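Local coordinates for DUF2790 domain-containing protein (Pseudomonas aeruginosa, PDB 4F98) that is of unknown function, belongs to the DUF2790 family, and pairs with a second copy of itself in a two-fold symmetric assembly, at the interface of chains A and B. Residues are numbered along the deposited sequence; one frame, centred on the assembly and turned at random. Chains: chain A/B, hypothetical protein.

Contact 1: the interface of chains A and B. Residues chain A 39, 62-67; chain B 28-31.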
# COMPACT_ATOMS: atom_id res chain seq x y z
N GLY A 39 0.39 3.80 9.47
CA GLY A 39 1.41 4.61 8.84
C GLY A 39 2.24 3.78 7.87
O GLY A 39 1.89 2.64 7.55
N TRP A 62 1.12 1.98 3.18
CA TRP A 62 0.44 2.38 4.40
C TRP A 62 -0.19 1.14 5.04
O TRP A 62 -0.78 0.31 4.36
CB TRP A 62 -0.61 3.42 4.12
CG TRP A 62 -0.03 4.72 3.70
CD1 TRP A 62 0.62 5.00 2.54
CD2 TRP A 62 -0.00 5.94 4.47
NE1 TRP A 62 1.01 6.31 2.50
CE2 TRP A 62 0.65 6.91 3.68
CE3 TRP A 62 -0.48 6.31 5.73
CZ2 TRP A 62 0.85 8.23 4.11
CZ3 TRP A 62 -0.29 7.62 6.16
CH2 TRP A 62 0.37 8.56 5.35
N GLY A 63 -0.03 1.01 6.35
CA GLY A 63 -0.60 -0.10 7.08
C GLY A 63 -2.11 -0.12 7.01
O GLY A 63 -2.76 0.86 6.65
N GLY A 64 -2.67 -1.27 7.36
CA GLY A 64 -4.08 -1.50 7.23
C GLY A 64 -4.97 -0.88 8.28
O GLY A 64 -6.18 -0.95 8.12
N SER A 65 -4.40 -0.28 9.32
CA SER A 65 -5.17 0.28 10.43
C SER A 65 -5.13 1.81 10.48
O SER A 65 -4.22 2.44 9.98
CB SER A 65 -4.66 -0.28 11.75
OG SER A 65 -5.03 -1.65 11.88
N THR A 66 -6.15 2.38 11.10
CA THR A 66 -6.17 3.78 11.50
C THR A 66 -5.76 3.85 12.98
O THR A 66 -5.64 2.81 13.65
CB THR A 66 -7.58 4.39 11.27
OG1 THR A 66 -8.54 3.57 11.90
CG2 THR A 66 -7.93 4.42 9.79
N SER A 67 -5.53 5.06 13.46
CA SER A 67 -5.13 5.31 14.85
C SER A 67 -6.36 5.36 15.75
O SER A 67 -7.50 5.54 15.28
CB SER A 67 -4.38 6.63 14.94
OG SER A 67 -3.30 6.65 14.03
N VAL B 28 -3.42 8.42 11.62
CA VAL B 28 -4.14 8.07 10.41
C VAL B 28 -5.62 7.99 10.81
O VAL B 28 -6.01 7.17 11.64
CB VAL B 28 -3.64 6.73 9.80
CG1 VAL B 28 -4.46 6.35 8.56
CG2 VAL B 28 -2.14 6.81 9.48
N LEU B 29 -6.43 8.87 10.24
CA LEU B 29 -7.86 8.94 10.59
C LEU B 29 -8.76 8.14 9.67
O LEU B 29 -9.82 7.69 10.09
CB LEU B 29 -8.32 10.39 10.63
CG LEU B 29 -7.57 11.34 11.59
CD1 LEU B 29 -8.32 12.65 11.66
CD2 LEU B 29 -7.34 10.75 12.95
N HIS B 30 -8.35 7.96 8.42
CA HIS B 30 -9.12 7.20 7.45
C HIS B 30 -8.17 6.55 6.48
O HIS B 30 -7.20 7.15 6.06
CB HIS B 30 -10.07 8.10 6.65
CG HIS B 30 -10.73 7.40 5.51
ND1 HIS B 30 -10.33 7.54 4.21
CD2 HIS B 30 -11.72 6.47 5.49
CE1 HIS B 30 -11.04 6.75 3.43
NE2 HIS B 30 -11.90 6.09 4.19
N ARG B 31 -8.48 5.31 6.11
CA ARG B 31 -7.85 4.68 4.95
C ARG B 31 -8.84 3.73 4.32
O ARG B 31 -9.60 3.05 5.01
CB ARG B 31 -6.52 4.00 5.35
CG ARG B 31 -6.61 2.83 6.33
CD ARG B 31 -6.51 1.52 5.63
NE ARG B 31 -5.17 1.26 5.09
CZ ARG B 31 -4.83 1.04 3.82
NH1 ARG B 31 -5.73 1.00 2.84
NH2 ARG B 31 -3.55 0.82 3.52
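The carbonyl oxygen of A:Gly63 is gripped by two nitrogens of one guanidinium, that of B:Arg31, which meets it side-on. NE supplies the straighter bond, 2.9 Å from B:Arg31 NE to A:Gly63 O with 163° at the hydrogen, and NH2 of the same group adds a longer and more bent one. NH2 also turns to the preceding carbonyl, with B:Arg31 NH2 2.9 Å from A:Trp62 O. Both acceptors lie almost in the guanidinium plane, whereas NH2 stands well above the plane of each carbonyl, about 60° out of that of A:Trp62. The likely positive charge thus rests against two successive backbone carbonyls where strand 54-62 ends, so the bonds of the guanidinium across the interface fall on main-chain oxygens, which suggests recognition of backbone shape. To reach them B:Arg31 starts from the crowded position, CG between its backbone N and carbonyl carbon (chi1 64°), and bends again at chi2 and chi3, so that CD passes beside the carbonyl of A:Gly64.

Farther along, the C-terminal tail of chain A runs beside strand 27-31 of chain B and makes strand-like contact through one residue, partly by its side chain. A:Ser67 N donates in the carbonyl plane to B:Val28 O at 2.8 Å, nearly straight. The serine side chain closes a ring: its hydroxyl, OG beside its own backbone N, accepts from the amide of the same valine, with B:Val28 N 3.0 Å from A:Ser67 OG. One residue of the strand is therefore held through both its N-H and its C=O.

Between these two polar grips the packing is apolar. The methyl CG2 of A:Thr66 lies over the strand backbone, 3.8 Å from CA of B:His30, and also touches CG of B:Arg31. B:Val28 divides its branches: CG1 points toward A:Thr66, while CG2 comes obliquely to the indole edge, in the ring plane, 3.9 Å from A:Trp62 CZ3.

Contact 2: the interface of chains A and B. Residues chain A 17, 23, 31, 47, 57, 59, 61; chain B 19, 62.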
# COMPACT_ATOMS: atom_id res chain seq x y z
N TYR A 17 11.90 -2.47 -8.39
CA TYR A 17 10.51 -2.07 -8.51
C TYR A 17 10.43 -0.53 -8.38
O TYR A 17 11.31 0.16 -7.84
CB TYR A 17 9.60 -2.93 -7.58
CG TYR A 17 8.13 -2.57 -7.56
CD1 TYR A 17 7.34 -2.68 -8.70
CD2 TYR A 17 7.55 -2.11 -6.40
CE1 TYR A 17 6.01 -2.32 -8.68
CE2 TYR A 17 6.20 -1.77 -6.38
CZ TYR A 17 5.45 -1.87 -7.52
OH TYR A 17 4.11 -1.55 -7.53
N LEU A 23 2.85 -3.53 -14.17
CA LEU A 23 3.39 -4.89 -14.08
C LEU A 23 2.42 -5.86 -14.72
O LEU A 23 1.23 -5.55 -14.89
CB LEU A 23 3.65 -5.29 -12.62
CG LEU A 23 4.69 -4.48 -11.84
CD1 LEU A 23 4.78 -5.00 -10.41
CD2 LEU A 23 6.04 -4.52 -12.49
N ARG A 31 1.79 -11.58 0.22
CA ARG A 31 1.98 -10.19 0.60
C ARG A 31 2.05 -10.10 2.11
O ARG A 31 1.32 -10.81 2.82
CB ARG A 31 0.88 -9.30 -0.00
CG ARG A 31 -0.56 -9.55 0.46
CD ARG A 31 -1.00 -8.56 1.48
NE ARG A 31 -1.18 -7.21 0.92
CZ ARG A 31 -0.55 -6.09 1.28
NH1 ARG A 31 0.34 -6.05 2.26
NH2 ARG A 31 -0.85 -4.96 0.65
N TYR A 47 4.53 -12.19 -6.72
CA TYR A 47 3.47 -12.33 -7.72
C TYR A 47 3.93 -13.21 -8.88
O TYR A 47 5.12 -13.35 -9.15
CB TYR A 47 2.93 -10.95 -8.17
CG TYR A 47 3.81 -10.18 -9.10
CD1 TYR A 47 3.73 -10.37 -10.48
CD2 TYR A 47 4.74 -9.27 -8.61
CE1 TYR A 47 4.57 -9.68 -11.35
CE2 TYR A 47 5.59 -8.56 -9.49
CZ TYR A 47 5.50 -8.79 -10.84
OH TYR A 47 6.32 -8.12 -11.71
N ILE A 57 9.22 -8.49 -4.89
CA ILE A 57 9.45 -7.04 -4.81
C ILE A 57 9.24 -6.60 -3.36
O ILE A 57 8.44 -7.20 -2.64
CB ILE A 57 8.58 -6.25 -5.80
CG1 ILE A 57 7.10 -6.62 -5.65
CG2 ILE A 57 9.06 -6.50 -7.24
CD1 ILE A 57 6.13 -5.72 -6.41
N PHE A 59 8.97 -2.93 -0.92
CA PHE A 59 8.70 -1.50 -1.07
C PHE A 59 7.97 -1.03 0.20
O PHE A 59 8.04 -1.72 1.23
CB PHE A 59 7.95 -1.24 -2.41
CG PHE A 59 6.70 -2.07 -2.58
CD1 PHE A 59 6.76 -3.38 -3.01
CD2 PHE A 59 5.45 -1.51 -2.37
CE1 PHE A 59 5.61 -4.15 -3.15
CE2 PHE A 59 4.29 -2.26 -2.52
CZ PHE A 59 4.38 -3.60 -2.93
N GLU A 61 4.33 0.75 2.01
CA GLU A 61 2.90 0.98 1.90
C GLU A 61 2.36 1.53 3.20
O GLU A 61 3.05 1.52 4.22
CB GLU A 61 2.19 -0.30 1.52
CG GLU A 61 2.12 -1.33 2.65
CD GLU A 61 1.34 -2.59 2.28
OE1 GLU A 61 0.87 -2.74 1.13
OE2 GLU A 61 1.20 -3.48 3.15
N TYR B 19 5.03 9.14 -3.84
CA TYR B 19 5.48 7.90 -3.22
C TYR B 19 6.86 8.09 -2.60
O TYR B 19 7.76 8.64 -3.25
CB TYR B 19 5.59 6.76 -4.24
CG TYR B 19 6.21 5.52 -3.63
CD1 TYR B 19 5.44 4.60 -2.91
CD2 TYR B 19 7.59 5.28 -3.73
CE1 TYR B 19 6.03 3.44 -2.35
CE2 TYR B 19 8.18 4.14 -3.16
CZ TYR B 19 7.40 3.24 -2.46
OH TYR B 19 7.96 2.15 -1.87
N TRP B 62 -1.14 -2.00 -3.16
CA TRP B 62 -1.52 -3.39 -3.38
C TRP B 62 -2.62 -3.77 -2.39
O TRP B 62 -2.55 -3.42 -1.21
CB TRP B 62 -0.33 -4.30 -3.23
CG TRP B 62 0.68 -4.12 -4.31
CD1 TRP B 62 1.48 -3.03 -4.52
CD2 TRP B 62 0.97 -5.04 -5.38
NE1 TRP B 62 2.28 -3.23 -5.61
CE2 TRP B 62 1.98 -4.45 -6.17
CE3 TRP B 62 0.49 -6.30 -5.74
CZ2 TRP B 62 2.52 -5.07 -7.30
CZ3 TRP B 62 1.03 -6.93 -6.87
CH2 TRP B 62 2.03 -6.31 -7.62
O HOH W 1 0.95 -1.54 -1.35
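Flat groups build this pocket in layers: the CD1 methyl of A:Ile57 sits over the centre of one face of the A:Tyr17 ring, and CE2 of that tyrosine lies in turn over one face of A:Phe59. The indole of B:Trp62 enters from the partner chain, with A:Tyr17 and A:Leu23 CD1 at its edge, in plane. The side chains of A:Phe59 and B:Trp62 cross at about a right angle, their rings inclined, and the tip CZ stands above the five-membered ring's plane at the CD1-NE1 bond, 3.4 Å from B:Trp62 CD1. On that same side of the plane the A:Ile57 methyl meets the rim at CZ2, and A:Tyr47 CD2 borders CH2. The tip of B:Tyr19 also touches A:Phe59, its OH 3.4 Å from the methylene A:Phe59 CB.

The indole N-H, enclosed by partner side chains, is met tip to tip: B:Trp62 NE1 donates almost in its ring plane to the phenol oxygen A:Tyr17 OH at 3.1 Å, which should fix the ring's rotation. A:Tyr17 reaches it with CG anti to the backbone N (chi1 177°).

Beside the B:Trp62 backbone, A:Glu61 holds end-on the guanidinium of A:Arg31, whose NH2 makes the twin of the bond to the tryptophan carbonyl. Each carboxylate oxygen uses its syn lone pair, with A:Arg31 NH2 2.8 Å from A:Glu61 OE1 in a salt bridge. This pairing would be expected to temper both charges. OE1 also pairs with a water, whose oxygen lies 2.8 Å from the amide B:Trp62 N.

About 18 Å separates the C-alpha centres of contact 1 and contact 2, yet both draw on the same two residue positions, the arginine of strand 27-31 and the tryptophan closing strand 54-62. Because the dimer is two-fold symmetric, each occurs twice: the arginine that meets the end of strand 54-62 in contact 1 has its twin braced by a glutamate in contact 2, and the tryptophan touched at its indole edge and held at its carbonyl has its twin inserted in contact 2. Each chain gives a tail and an indole and receives both, consistent with a stable dimer, although the structure alone does not prove one in solution.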